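Local coordinates for protein proline dipeptidase (Streptococcus pneumoniae, PDB 3PN9) that forms the N-terminal domain of an enzyme that probably hydrolyses dipeptides with a C-terminal proline, as prolidases do, at residues Leu33-Tyr37 with Thr70-Pro74; Gln44-Phe48 with Pro84-Ile88; Leu50-Leu56 with His90-Gln94. All coordinates share one frame; numbering follows the deposited sequence.

Contact 1 of 3, residues Leu33-Tyr37 with Thr70-Pro74; sequences LTGFY and TVSFP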
ATOM      1  N   LEU A  33     -14.139  -9.361  12.639  1.00 20.08           N
ATOM      2  CA  LEU A  33     -14.008  -8.177  11.854  1.00 17.78           C
ATOM      3  C   LEU A  33     -15.119  -7.178  12.106  1.00 21.30           C
ATOM      4  O   LEU A  33     -14.912  -6.033  11.863  1.00 22.71           O
ATOM      5  CB  LEU A  33     -13.945  -8.508  10.361  1.00 17.89           C
ATOM      6  CG  LEU A  33     -12.860  -9.501   9.945  1.00 18.49           C
ATOM      7  CD1 LEU A  33     -13.027 -10.041   8.463  1.00 23.70           C
ATOM      8  CD2 LEU A  33     -11.439  -8.812  10.108  1.00 18.25           C
ATOM      9  N   THR A  34     -16.305  -7.570  12.551  1.00 20.03           N
ATOM     10  CA  THR A  34     -17.430  -6.587  12.498  1.00 20.93           C
ATOM     11  C   THR A  34     -18.153  -6.474  13.785  1.00 21.06           C
ATOM     12  O   THR A  34     -18.949  -5.596  13.923  1.00 24.71           O
ATOM     13  CB  THR A  34     -18.545  -6.945  11.435  1.00 19.58           C
ATOM     14  OG1 THR A  34     -19.140  -8.156  11.881  1.00 20.44           O
ATOM     15  CG2 THR A  34     -17.916  -7.165  10.056  1.00 19.40           C
ATOM     16  N   GLY A  35     -17.945  -7.398  14.706  1.00 22.07           N
ATOM     17  CA  GLY A  35     -18.719  -7.448  15.945  1.00 21.78           C
ATOM     18  C   GLY A  35     -20.157  -8.005  15.724  1.00 23.02           C
ATOM     19  O   GLY A  35     -20.924  -8.070  16.671  1.00 23.64           O
ATOM     20  N   PHE A  36     -20.469  -8.538  14.534  1.00 21.04           N
ATOM     21  CA  PHE A  36     -21.769  -9.193  14.292  1.00 20.39           C
ATOM     22  C   PHE A  36     -21.560 -10.700  14.333  1.00 19.64           C
ATOM     23  O   PHE A  36     -20.802 -11.259  13.505  1.00 20.01           O
ATOM     24  CB  PHE A  36     -22.380  -8.790  12.933  1.00 18.57           C
ATOM     25  CG  PHE A  36     -23.694  -9.530  12.655  1.00 23.10           C
ATOM     26  CD1 PHE A  36     -24.841  -9.176  13.381  1.00 20.80           C
ATOM     27  CD2 PHE A  36     -23.732 -10.621  11.777  1.00 20.41           C
ATOM     28  CE1 PHE A  36     -26.112  -9.863  13.172  1.00 19.78           C
ATOM     29  CE2 PHE A  36     -24.929 -11.319  11.528  1.00 21.53           C
ATOM     30  CZ  PHE A  36     -26.125 -10.947  12.246  1.00 20.53           C
ATOM     31  N   TYR A  37     -22.172 -11.378  15.318  1.00 18.55           N
ATOM     32  CA  TYR A  37     -22.103 -12.819  15.419  1.00 21.19           C
ATOM     33  C   TYR A  37     -23.486 -13.473  15.044  1.00 22.95           C
ATOM     34  O   TYR A  37     -24.494 -13.115  15.656  1.00 24.27           O
ATOM     35  CB  TYR A  37     -21.739 -13.304  16.857  1.00 21.58           C
ATOM     36  CG  TYR A  37     -21.600 -14.796  16.806  1.00 26.43           C
ATOM     37  CD1 TYR A  37     -20.556 -15.398  16.137  1.00 26.42           C
ATOM     38  CD2 TYR A  37     -22.634 -15.611  17.314  1.00 30.64           C
ATOM     39  CE1 TYR A  37     -20.503 -16.837  16.023  1.00 26.80           C
ATOM     40  CE2 TYR A  37     -22.622 -16.999  17.203  1.00 31.68           C
ATOM     41  CZ  TYR A  37     -21.564 -17.596  16.564  1.00 32.08           C
ATOM     42  OH  TYR A  37     -21.594 -18.949  16.431  1.00 32.42           O
ATOM     43  N   THR A  70     -25.935  -3.420  13.732  1.00 27.51           N
ATOM     44  CA  THR A  70     -24.528  -3.688  14.211  1.00 26.11           C
ATOM     45  C   THR A  70     -23.475  -3.018  13.354  1.00 26.48           C
ATOM     46  O   THR A  70     -22.450  -2.575  13.856  1.00 26.67           O
ATOM     47  CB  THR A  70     -24.266  -5.244  14.327  1.00 26.67           C
ATOM     48  OG1 THR A  70     -25.300  -5.766  15.142  1.00 26.05           O
ATOM     49  CG2 THR A  70     -22.882  -5.572  15.017  1.00 25.08           C
ATOM     50  N   VAL A  71     -23.662  -2.940  12.062  1.00 22.80           N
ATOM     51  CA  VAL A  71     -22.587  -2.424  11.231  1.00 23.30           C
ATOM     52  C   VAL A  71     -23.102  -1.198  10.531  1.00 24.73           C
ATOM     53  O   VAL A  71     -24.327  -1.106  10.323  1.00 24.48           O
ATOM     54  CB  VAL A  71     -22.142  -3.501  10.138  1.00 23.09           C
ATOM     55  CG1 VAL A  71     -21.652  -4.781  10.800  1.00 22.21           C
ATOM     56  CG2 VAL A  71     -23.246  -3.877   9.083  1.00 18.62           C
ATOM     57  N   SER A  72     -22.232  -0.347   9.997  1.00 24.47           N
ATOM     58  CA  SER A  72     -22.735   0.886   9.339  1.00 25.91           C
ATOM     59  C   SER A  72     -22.712   0.742   7.817  1.00 24.91           C
ATOM     60  O   SER A  72     -23.260   1.587   7.121  1.00 23.40           O
ATOM     61  CB  SER A  72     -21.770   2.076   9.738  1.00 26.85           C
ATOM     62  OG  SER A  72     -20.507   1.678   9.209  1.00 31.02           O
ATOM     63  N   PHE A  73     -22.106  -0.328   7.252  1.00 21.10           N
ATOM     64  CA  PHE A  73     -22.086  -0.447   5.791  1.00 19.57           C
ATOM     65  C   PHE A  73     -23.334  -1.328   5.331  1.00 19.00           C
ATOM     66  O   PHE A  73     -24.047  -1.849   6.196  1.00 20.52           O
ATOM     67  CB  PHE A  73     -20.773  -1.093   5.325  1.00 19.39           C
ATOM     68  CG  PHE A  73     -20.399  -2.310   6.118  1.00 19.22           C
ATOM     69  CD1 PHE A  73     -21.007  -3.589   5.849  1.00 20.74           C
ATOM     70  CD2 PHE A  73     -19.369  -2.201   7.134  1.00 23.30           C
ATOM     71  CE1 PHE A  73     -20.597  -4.709   6.625  1.00 21.39           C
ATOM     72  CE2 PHE A  73     -18.969  -3.337   7.900  1.00 21.67           C
ATOM     73  CZ  PHE A  73     -19.593  -4.593   7.630  1.00 21.45           C
ATOM     74  N   PRO A  74     -23.592  -1.448   4.047  1.00 20.90           N
ATOM     75  CA  PRO A  74     -24.870  -2.115   3.572  1.00 21.25           C
ATOM     76  C   PRO A  74     -25.001  -3.613   3.987  1.00 19.68           C
ATOM     77  O   PRO A  74     -23.998  -4.385   4.057  1.00 19.20           O
ATOM     78  CB  PRO A  74     -24.808  -2.029   2.013  1.00 20.70           C
ATOM     79  CG  PRO A  74     -23.931  -0.727   1.772  1.00 23.57           C
ATOM     80  CD  PRO A  74     -22.832  -0.819   2.941  1.00 20.97           C
TER
HETATM   81  O   HOH W   1     -20.073  -3.691  15.939  1.00 49.32           O
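T70 and T34 bury the most surface here, with F36 next, and each threonine meets the other segment mainly through methyl and carbon atoms. T70 CG2 sits against the turn that follows helix 27-34. T70 CG2 lies 3.6 Å from the carbonyl O of G35 and is also close to the backbone N and the CB of F36. The T70 methyl stands opposite its own backbone N across the CA-CB bond, and OG1 turns back beside that N (chi1 -54°). T70 OG1 is hydrogen-bonded to the carbonyl of R66 one turn earlier in helix 64-70. T70 OG1 also lies at the edge of the F36 ring, near the ring plane, 3.9 Å from F36 CD1.

T34 uses its two branches differently. Its OG1 is tucked between the backbone N and the carbonyl carbon (chi1 65°). There T34 OG1 accepts a hydrogen bond from F36 N at 3.0 Å in an ST turn, and it is also hydrogen-bonded to the carbonyl of I30. T34 CG2 is left to reach F73 CZ, 3.9 Å away, at the ring edge and in the ring plane. T34 CB meets V71 CG1 at 3.8 Å. G35, between T34 and F36, takes positive phi as the chain leaves the helix.

A water bridges the two backbones. It donates to T34 O at 3.0 Å and weakly to T70 O.

Both hydroxyls are thus engaged within their own helix or turn. What remains for the contact is methyl and ring packing near the surface, with one water as its polar link.

Contact 2 of 3, residues Gln44-Phe48 with Pro84-Ile88; sequences QMFLF and PWQKI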
ATOM      1  N   GLN A  44     -26.906 -19.191   3.937  1.00 18.61           N
ATOM      2  CA  GLN A  44     -25.702 -18.482   3.507  1.00 20.03           C
ATOM      3  C   GLN A  44     -25.524 -17.178   4.292  1.00 19.64           C
ATOM      4  O   GLN A  44     -26.491 -16.393   4.534  1.00 17.87           O
ATOM      5  CB  GLN A  44     -25.717 -18.204   2.007  1.00 18.43           C
ATOM      6  CG  GLN A  44     -25.971 -19.568   1.164  1.00 20.46           C
ATOM      7  CD  GLN A  44     -24.913 -20.558   1.468  1.00 24.23           C
ATOM      8  OE1 GLN A  44     -23.712 -20.174   1.750  1.00 17.30           O
ATOM      9  NE2 GLN A  44     -25.260 -21.829   1.380  1.00 19.81           N
HETATM   10  N   MSE A  45     -24.280 -16.951   4.716  1.00 17.09           N
HETATM   11  CA  MSE A  45     -23.920 -15.634   5.237  1.00 13.94           C
HETATM   12  C   MSE A  45     -22.482 -15.384   4.736  1.00 16.16           C
HETATM   13  O   MSE A  45     -21.674 -16.315   4.807  1.00 15.17           O
HETATM   14  CB  MSE A  45     -23.937 -15.661   6.783  1.00 14.67           C
HETATM   15  CG  MSE A  45     -23.369 -14.262   7.302  1.00 19.34           C
HETATM   16 SE   MSE A  45     -23.547 -14.101   9.226  1.00 26.89          SE
HETATM   17  CE  MSE A  45     -22.439 -15.668   9.842  1.00 18.92           C
ATOM     18  N   PHE A  46     -22.198 -14.205   4.186  1.00 15.00           N
ATOM     19  CA  PHE A  46     -20.836 -13.853   3.818  1.00 15.56           C
ATOM     20  C   PHE A  46     -20.636 -12.390   4.121  1.00 15.86           C
ATOM     21  O   PHE A  46     -21.573 -11.555   3.947  1.00 15.96           O
ATOM     22  CB  PHE A  46     -20.555 -14.017   2.292  1.00 15.72           C
ATOM     23  CG  PHE A  46     -20.687 -15.435   1.806  1.00 16.97           C
ATOM     24  CD1 PHE A  46     -19.662 -16.337   2.003  1.00 12.76           C
ATOM     25  CD2 PHE A  46     -21.907 -15.852   1.150  1.00 14.39           C
ATOM     26  CE1 PHE A  46     -19.740 -17.693   1.545  1.00 12.92           C
ATOM     27  CE2 PHE A  46     -22.016 -17.200   0.727  1.00 16.71           C
ATOM     28  CZ  PHE A  46     -20.940 -18.091   0.869  1.00 14.89           C
ATOM     29  N   LEU A  47     -19.404 -12.042   4.512  1.00 15.68           N
ATOM     30  CA  LEU A  47     -19.022 -10.580   4.457  1.00 14.87           C
ATOM     31  C   LEU A  47     -18.145 -10.404   3.199  1.00 15.02           C
ATOM     32  O   LEU A  47     -17.149 -11.143   2.973  1.00 15.01           O
ATOM     33  CB  LEU A  47     -18.213 -10.213   5.737  1.00 17.46           C
ATOM     34  CG  LEU A  47     -17.562  -8.799   5.692  1.00 16.08           C
ATOM     35  CD1 LEU A  47     -18.754  -7.863   5.823  1.00 15.77           C
ATOM     36  CD2 LEU A  47     -16.579  -8.643   6.905  1.00 17.13           C
ATOM     37  N   PHE A  48     -18.527  -9.490   2.307  1.00 11.35           N
ATOM     38  CA  PHE A  48     -17.711  -9.259   1.147  1.00 12.87           C
ATOM     39  C   PHE A  48     -16.943  -7.941   1.374  1.00 13.25           C
ATOM     40  O   PHE A  48     -17.593  -6.884   1.518  1.00 17.93           O
ATOM     41  CB  PHE A  48     -18.590  -9.049  -0.091  1.00 12.35           C
ATOM     42  CG  PHE A  48     -19.321 -10.339  -0.457  1.00 14.52           C
ATOM     43  CD1 PHE A  48     -18.670 -11.292  -1.221  1.00 14.00           C
ATOM     44  CD2 PHE A  48     -20.621 -10.608   0.077  1.00 14.41           C
ATOM     45  CE1 PHE A  48     -19.341 -12.515  -1.534  1.00 18.48           C
ATOM     46  CE2 PHE A  48     -21.287 -11.813  -0.269  1.00 15.10           C
ATOM     47  CZ  PHE A  48     -20.620 -12.767  -1.066  1.00 13.77           C
ATOM     48  N   PRO A  84     -29.679 -17.767  -3.144  1.00 20.32           N
ATOM     49  CA  PRO A  84     -28.648 -16.796  -2.510  1.00 20.10           C
ATOM     50  C   PRO A  84     -27.542 -16.389  -3.529  1.00 17.69           C
ATOM     51  O   PRO A  84     -27.105 -15.268  -3.502  1.00 19.26           O
ATOM     52  CB  PRO A  84     -28.125 -17.619  -1.321  1.00 19.35           C
ATOM     53  CG  PRO A  84     -28.245 -19.132  -1.721  1.00 21.52           C
ATOM     54  CD  PRO A  84     -29.667 -19.121  -2.515  1.00 18.83           C
ATOM     55  N   TRP A  85     -27.046 -17.304  -4.370  1.00 17.33           N
ATOM     56  CA  TRP A  85     -25.980 -16.957  -5.322  1.00 19.72           C
ATOM     57  C   TRP A  85     -26.420 -15.825  -6.260  1.00 22.03           C
ATOM     58  O   TRP A  85     -25.626 -14.953  -6.574  1.00 19.39           O
ATOM     59  CB  TRP A  85     -25.533 -18.192  -6.098  1.00 18.16           C
ATOM     60  CG  TRP A  85     -25.395 -19.347  -5.081  1.00 21.60           C
ATOM     61  CD1 TRP A  85     -26.147 -20.519  -5.032  1.00 24.24           C
ATOM     62  CD2 TRP A  85     -24.476 -19.416  -3.934  1.00 20.75           C
ATOM     63  NE1 TRP A  85     -25.739 -21.294  -3.957  1.00 22.50           N
ATOM     64  CE2 TRP A  85     -24.701 -20.686  -3.290  1.00 22.99           C
ATOM     65  CE3 TRP A  85     -23.433 -18.577  -3.457  1.00 26.04           C
ATOM     66  CZ2 TRP A  85     -24.002 -21.097  -2.096  1.00 19.72           C
ATOM     67  CZ3 TRP A  85     -22.705 -18.976  -2.286  1.00 18.88           C
ATOM     68  CH2 TRP A  85     -23.030 -20.207  -1.590  1.00 18.31           C
ATOM     69  N   GLN A  86     -27.671 -15.906  -6.801  1.00 21.18           N
ATOM     70  CA  GLN A  86     -28.095 -14.883  -7.730  1.00 22.57           C
ATOM     71  C   GLN A  86     -28.307 -13.637  -6.999  1.00 19.04           C
ATOM     72  O   GLN A  86     -28.041 -12.576  -7.522  1.00 19.67           O
ATOM     73  CB  GLN A  86     -29.470 -15.281  -8.432  1.00 24.55           C
ATOM     74  CG  GLN A  86     -29.102 -16.382  -9.598  1.00 34.23           C
ATOM     75  CD  GLN A  86     -27.910 -15.993 -10.519  1.00 43.05           C
ATOM     76  OE1 GLN A  86     -26.931 -16.769 -10.629  1.00 44.88           O
ATOM     77  NE2 GLN A  86     -27.983 -14.803 -11.179  1.00 44.05           N
ATOM     78  N   LYS A  87     -28.793 -13.734  -5.777  1.00 18.39           N
ATOM     79  CA  LYS A  87     -29.052 -12.523  -5.047  1.00 20.45           C
ATOM     80  C   LYS A  87     -27.673 -11.774  -4.699  1.00 20.84           C
ATOM     81  O   LYS A  87     -27.564 -10.542  -4.731  1.00 20.25           O
ATOM     82  CB  LYS A  87     -29.740 -12.898  -3.735  1.00 21.66           C
ATOM     83  CG  LYS A  87     -30.069 -11.656  -2.942  1.00 26.60           C
ATOM     84  CD  LYS A  87     -31.551 -11.412  -2.906  1.00 36.14           C
ATOM     85  CE  LYS A  87     -31.803 -10.091  -2.277  1.00 37.14           C
ATOM     86  NZ  LYS A  87     -33.189 -10.128  -1.884  1.00 38.97           N
ATOM     87  N   ILE A  88     -26.657 -12.564  -4.372  1.00 19.63           N
ATOM     88  CA  ILE A  88     -25.299 -11.973  -4.041  1.00 17.49           C
ATOM     89  C   ILE A  88     -24.813 -11.346  -5.316  1.00 18.09           C
ATOM     90  O   ILE A  88     -24.364 -10.195  -5.319  1.00 20.00           O
ATOM     91  CB  ILE A  88     -24.330 -13.167  -3.659  1.00 15.75           C
ATOM     92  CG1 ILE A  88     -24.667 -13.606  -2.191  1.00 12.90           C
ATOM     93  CG2 ILE A  88     -22.842 -12.665  -3.744  1.00 17.29           C
ATOM     94  CD1 ILE A  88     -24.069 -15.019  -1.816  1.00 17.61           C
TER
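The rings of F46 and W85 meet rim to rim, with neither over the face of the other. Their planes stand at 50°, and F46 CE2 is 3.6 Å from W85 CZ3. The two side chains cross at about a right angle. I88 CD1 approaches the same ring obliquely, 3.8 Å from F46 CD2. The other branch of I88 reaches the tip of F48, with I88 CG2 3.5 Å from F48 CZ. CG1 of I88 lies beside the backbone N and CG2 opposite it, and this splits its two ends between the two phenylalanines.

Q44 fills the start of the contact. Its chain bends at chi2 (-59°), which brings the amide back to the six-membered ring of W85. Amide and ring planes are 43° apart. Q44 OE1 comes obliquely to within 3.4 Å of W85 CH2. Q44 CG packs on P84 CG at 3.7 Å, and P84 CG in turn lies over one face of the indole, toward its rim.

The segments 84-88 and 46-48 run nearly parallel, and the helix lies on the sheet through F46 and F48. V23 of strand 21-24 packs on F46 and F48; F58 of strand 56-60 packs on F48 and I88. Helix 109-118 closes the adjoining side through L115, T117 and V118.

Contact 3 of 3, residues Leu50-Leu56 with His90-Gln94; sequences LADQEPL and HALPQ
P93 is the centre of the contact, and L50 points its branch ends at the ring of P93. L50 CD1 is 3.7 Å from P93 CD, and L50 CD2 also comes near P93 CG. L50 CG lies beside its own backbone N (chi1 -71°), which directs the branch toward P93. The buried apolar part continues with L56. L56 CD2 meets L92 CD2 at 3.8 Å, where the two chains run obliquely to each other. L56 CG is turned away from the backbone N (chi1 161°), and the branch is carried out toward the end of helix 84-91. These three leucines are buried, although L50 CD1 and L92 CD2 pack loosely, at 4.3 Å.

The more open side lies at A91, Q53 and the outer part of P93, all partly exposed. A91 CB is 4.1 Å from L56 CD2. Q53 lies alongside P93, the two side chains sliding past each other in opposite directions. Its amide rests on the proline carbons, with Q53 OE1 3.6 Å from P93 CB. This is van der Waals contact. Beyond it, Q94 is exposed; its NE2 is hydrogen-bonded to K89 O and weakly to L92 O.

On the loop, E54 and P55 meet S72 and S69 of the second subunit. The contact joins the ends of strands 46-50 and 56-60 and their connecting loop to the end of helix 84-91 and the chain just after it. F97 packs on L50, and F119, after helix 109-118, packs on L92. V76 of strand 75-78 touches L56 and A91.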
ATOM      1  N   LEU A  50     -14.869  -5.415  -0.382  1.00 15.69           N
ATOM      2  CA  LEU A  50     -14.547  -5.050  -1.722  1.00 16.44           C
ATOM      3  C   LEU A  50     -13.328  -4.098  -1.704  1.00 18.05           C
ATOM      4  O   LEU A  50     -13.160  -3.374  -0.735  1.00 17.58           O
ATOM      5  CB  LEU A  50     -15.756  -4.224  -2.275  1.00 15.70           C
ATOM      6  CG  LEU A  50     -16.996  -5.191  -2.492  1.00 18.85           C
ATOM      7  CD1 LEU A  50     -18.368  -4.418  -2.580  1.00 20.48           C
ATOM      8  CD2 LEU A  50     -16.728  -5.935  -3.845  1.00 18.79           C
ATOM      9  N   ALA A  51     -12.576  -4.029  -2.814  1.00 19.13           N
ATOM     10  CA  ALA A  51     -11.294  -3.293  -2.783  1.00 21.60           C
ATOM     11  C   ALA A  51     -11.566  -1.814  -2.685  1.00 23.53           C
ATOM     12  O   ALA A  51     -10.809  -1.097  -1.994  1.00 22.97           O
ATOM     13  CB  ALA A  51     -10.456  -3.548  -4.041  1.00 19.49           C
ATOM     14  N   ASP A  52     -12.608  -1.343  -3.372  1.00 23.14           N
ATOM     15  CA  ASP A  52     -12.722   0.104  -3.553  1.00 24.71           C
ATOM     16  C   ASP A  52     -14.041   0.676  -3.175  1.00 22.63           C
ATOM     17  O   ASP A  52     -14.339   1.827  -3.578  1.00 19.93           O
ATOM     18  CB  ASP A  52     -12.449   0.498  -5.064  1.00 28.55           C
ATOM     19  CG  ASP A  52     -11.063   0.058  -5.549  1.00 36.51           C
ATOM     20  OD1 ASP A  52     -10.040   0.120  -4.767  1.00 45.01           O
ATOM     21  OD2 ASP A  52     -10.955  -0.361  -6.727  1.00 43.71           O
ATOM     22  N   GLN A  53     -14.826  -0.022  -2.361  1.00 19.11           N
ATOM     23  CA  GLN A  53     -16.016   0.619  -1.869  1.00 18.91           C
ATOM     24  C   GLN A  53     -16.349  -0.028  -0.569  1.00 17.48           C
ATOM     25  O   GLN A  53     -15.681  -1.006  -0.198  1.00 16.94           O
ATOM     26  CB  GLN A  53     -17.196   0.458  -2.890  1.00 20.42           C
ATOM     27  CG  GLN A  53     -17.565  -0.993  -3.242  1.00 21.76           C
ATOM     28  CD  GLN A  53     -18.635  -0.959  -4.371  1.00 26.39           C
ATOM     29  OE1 GLN A  53     -18.292  -0.680  -5.503  1.00 27.51           O
ATOM     30  NE2 GLN A  53     -19.873  -1.123  -4.018  1.00 23.41           N
ATOM     31  N   GLU A  54     -17.397   0.406   0.095  1.00 16.87           N
ATOM     32  CA  GLU A  54     -17.717  -0.143   1.438  1.00 19.75           C
ATOM     33  C   GLU A  54     -18.059  -1.640   1.347  1.00 19.28           C
ATOM     34  O   GLU A  54     -18.495  -2.111   0.262  1.00 18.52           O
ATOM     35  CB  GLU A  54     -18.977   0.518   2.006  1.00 19.95           C
ATOM     36  CG  GLU A  54     -18.651   1.812   2.780  1.00 30.06           C
ATOM     37  CD  GLU A  54     -19.921   2.297   3.627  1.00 35.64           C
ATOM     38  OE1 GLU A  54     -19.950   2.255   4.913  1.00 40.28           O
ATOM     39  OE2 GLU A  54     -20.861   2.642   2.919  1.00 33.40           O
ATOM     40  N   PRO A  55     -17.943  -2.379   2.470  1.00 17.69           N
ATOM     41  CA  PRO A  55     -18.193  -3.833   2.342  1.00 16.63           C
ATOM     42  C   PRO A  55     -19.744  -4.113   2.219  1.00 17.48           C
ATOM     43  O   PRO A  55     -20.574  -3.207   2.402  1.00 16.24           O
ATOM     44  CB  PRO A  55     -17.815  -4.366   3.703  1.00 17.58           C
ATOM     45  CG  PRO A  55     -16.885  -3.334   4.321  1.00 20.42           C
ATOM     46  CD  PRO A  55     -17.310  -1.986   3.749  1.00 17.15           C
ATOM     47  N   LEU A  56     -20.104  -5.369   1.969  1.00 18.29           N
ATOM     48  CA  LEU A  56     -21.523  -5.774   1.945  1.00 17.76           C
ATOM     49  C   LEU A  56     -21.620  -6.943   2.890  1.00 16.49           C
ATOM     50  O   LEU A  56     -20.941  -7.982   2.705  1.00 16.74           O
ATOM     51  CB  LEU A  56     -21.905  -6.165   0.462  1.00 18.59           C
ATOM     52  CG  LEU A  56     -23.232  -7.048   0.458  1.00 22.69           C
ATOM     53  CD1 LEU A  56     -24.324  -5.970   0.781  1.00 20.65           C
ATOM     54  CD2 LEU A  56     -23.361  -7.562  -0.943  1.00 27.26           C
ATOM     55  N   HIS A  90     -26.254 -10.039  -7.854  1.00 25.94           N
ATOM     56  CA  HIS A  90     -26.973  -8.784  -8.190  1.00 28.67           C
ATOM     57  C   HIS A  90     -26.727  -7.763  -7.096  1.00 27.40           C
ATOM     58  O   HIS A  90     -26.730  -6.588  -7.376  1.00 25.17           O
ATOM     59  CB  HIS A  90     -28.538  -9.041  -8.287  1.00 31.32           C
ATOM     60  CG  HIS A  90     -28.963 -10.016  -9.388  1.00 43.45           C
ATOM     61  ND1 HIS A  90     -28.075 -10.731 -10.197  1.00 52.97           N
ATOM     62  CD2 HIS A  90     -30.214 -10.437  -9.772  1.00 52.72           C
ATOM     63  CE1 HIS A  90     -28.750 -11.523 -11.025  1.00 54.62           C
ATOM     64  NE2 HIS A  90     -30.050 -11.352 -10.799  1.00 53.58           N
ATOM     65  N   ALA A  91     -26.499  -8.173  -5.840  1.00 23.45           N
ATOM     66  CA  ALA A  91     -26.255  -7.133  -4.832  1.00 23.89           C
ATOM     67  C   ALA A  91     -24.824  -6.522  -4.903  1.00 24.30           C
ATOM     68  O   ALA A  91     -24.638  -5.358  -4.510  1.00 24.39           O
ATOM     69  CB  ALA A  91     -26.558  -7.671  -3.436  1.00 23.07           C
ATOM     70  N   LEU A  92     -23.841  -7.296  -5.381  1.00 23.63           N
ATOM     71  CA  LEU A  92     -22.467  -6.826  -5.502  1.00 23.14           C
ATOM     72  C   LEU A  92     -22.414  -5.811  -6.693  1.00 26.39           C
ATOM     73  O   LEU A  92     -23.269  -5.874  -7.603  1.00 24.57           O
ATOM     74  CB  LEU A  92     -21.478  -7.964  -5.806  1.00 21.11           C
ATOM     75  CG  LEU A  92     -21.314  -8.843  -4.528  1.00 20.69           C
ATOM     76  CD1 LEU A  92     -20.567 -10.182  -4.858  1.00 19.43           C
ATOM     77  CD2 LEU A  92     -20.548  -8.072  -3.380  1.00 22.32           C
ATOM     78  N   PRO A  93     -21.406  -4.912  -6.685  1.00 25.67           N
ATOM     79  CA  PRO A  93     -21.197  -4.042  -7.861  1.00 28.23           C
ATOM     80  C   PRO A  93     -20.952  -4.948  -9.060  1.00 29.22           C
ATOM     81  O   PRO A  93     -20.406  -6.072  -8.923  1.00 25.87           O
ATOM     82  CB  PRO A  93     -19.920  -3.239  -7.517  1.00 28.03           C
ATOM     83  CG  PRO A  93     -19.245  -4.149  -6.425  1.00 25.22           C
ATOM     84  CD  PRO A  93     -20.396  -4.703  -5.641  1.00 24.80           C
ATOM     85  N   GLN A  94     -21.310  -4.467 -10.248  1.00 29.48           N
ATOM     86  CA  GLN A  94     -21.134  -5.322 -11.443  1.00 31.07           C
ATOM     87  C   GLN A  94     -19.733  -5.156 -11.980  1.00 33.25           C
ATOM     88  O   GLN A  94     -19.564  -4.486 -12.993  1.00 33.48           O
ATOM     89  CB  GLN A  94     -22.193  -4.895 -12.532  1.00 33.20           C
ATOM     90  CG  GLN A  94     -23.665  -5.010 -11.953  1.00 34.12           C
ATOM     91  CD  GLN A  94     -24.000  -6.472 -11.482  1.00 40.13           C
ATOM     92  OE1 GLN A  94     -24.077  -7.379 -12.287  1.00 44.03           O
ATOM     93  NE2 GLN A  94     -24.161  -6.685 -10.178  1.00 30.93           N
TER

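In the fold
Contacts 2 and 3 share helix 84-91 and pack it on the same sheet. Contact 2 uses the start of the helix and strand 46-50; contact 3 uses the end of the helix and the loop after that strand. Both are partly buried and apolar, but contact 2 is rich in aromatic rings and contact 3 in leucine and proline. They meet where F48 N probably hydrogen-bonds to L56 O. Contact 1 is a surface contact between the ends of helices 27-34 and 64-70, with threonines and a bridging water. L47, whose side chain makes no contact with 84-88, ties it to contact 2 by packing on T34 and F73. F73 and P74 touch contact 3 at E54 and P55.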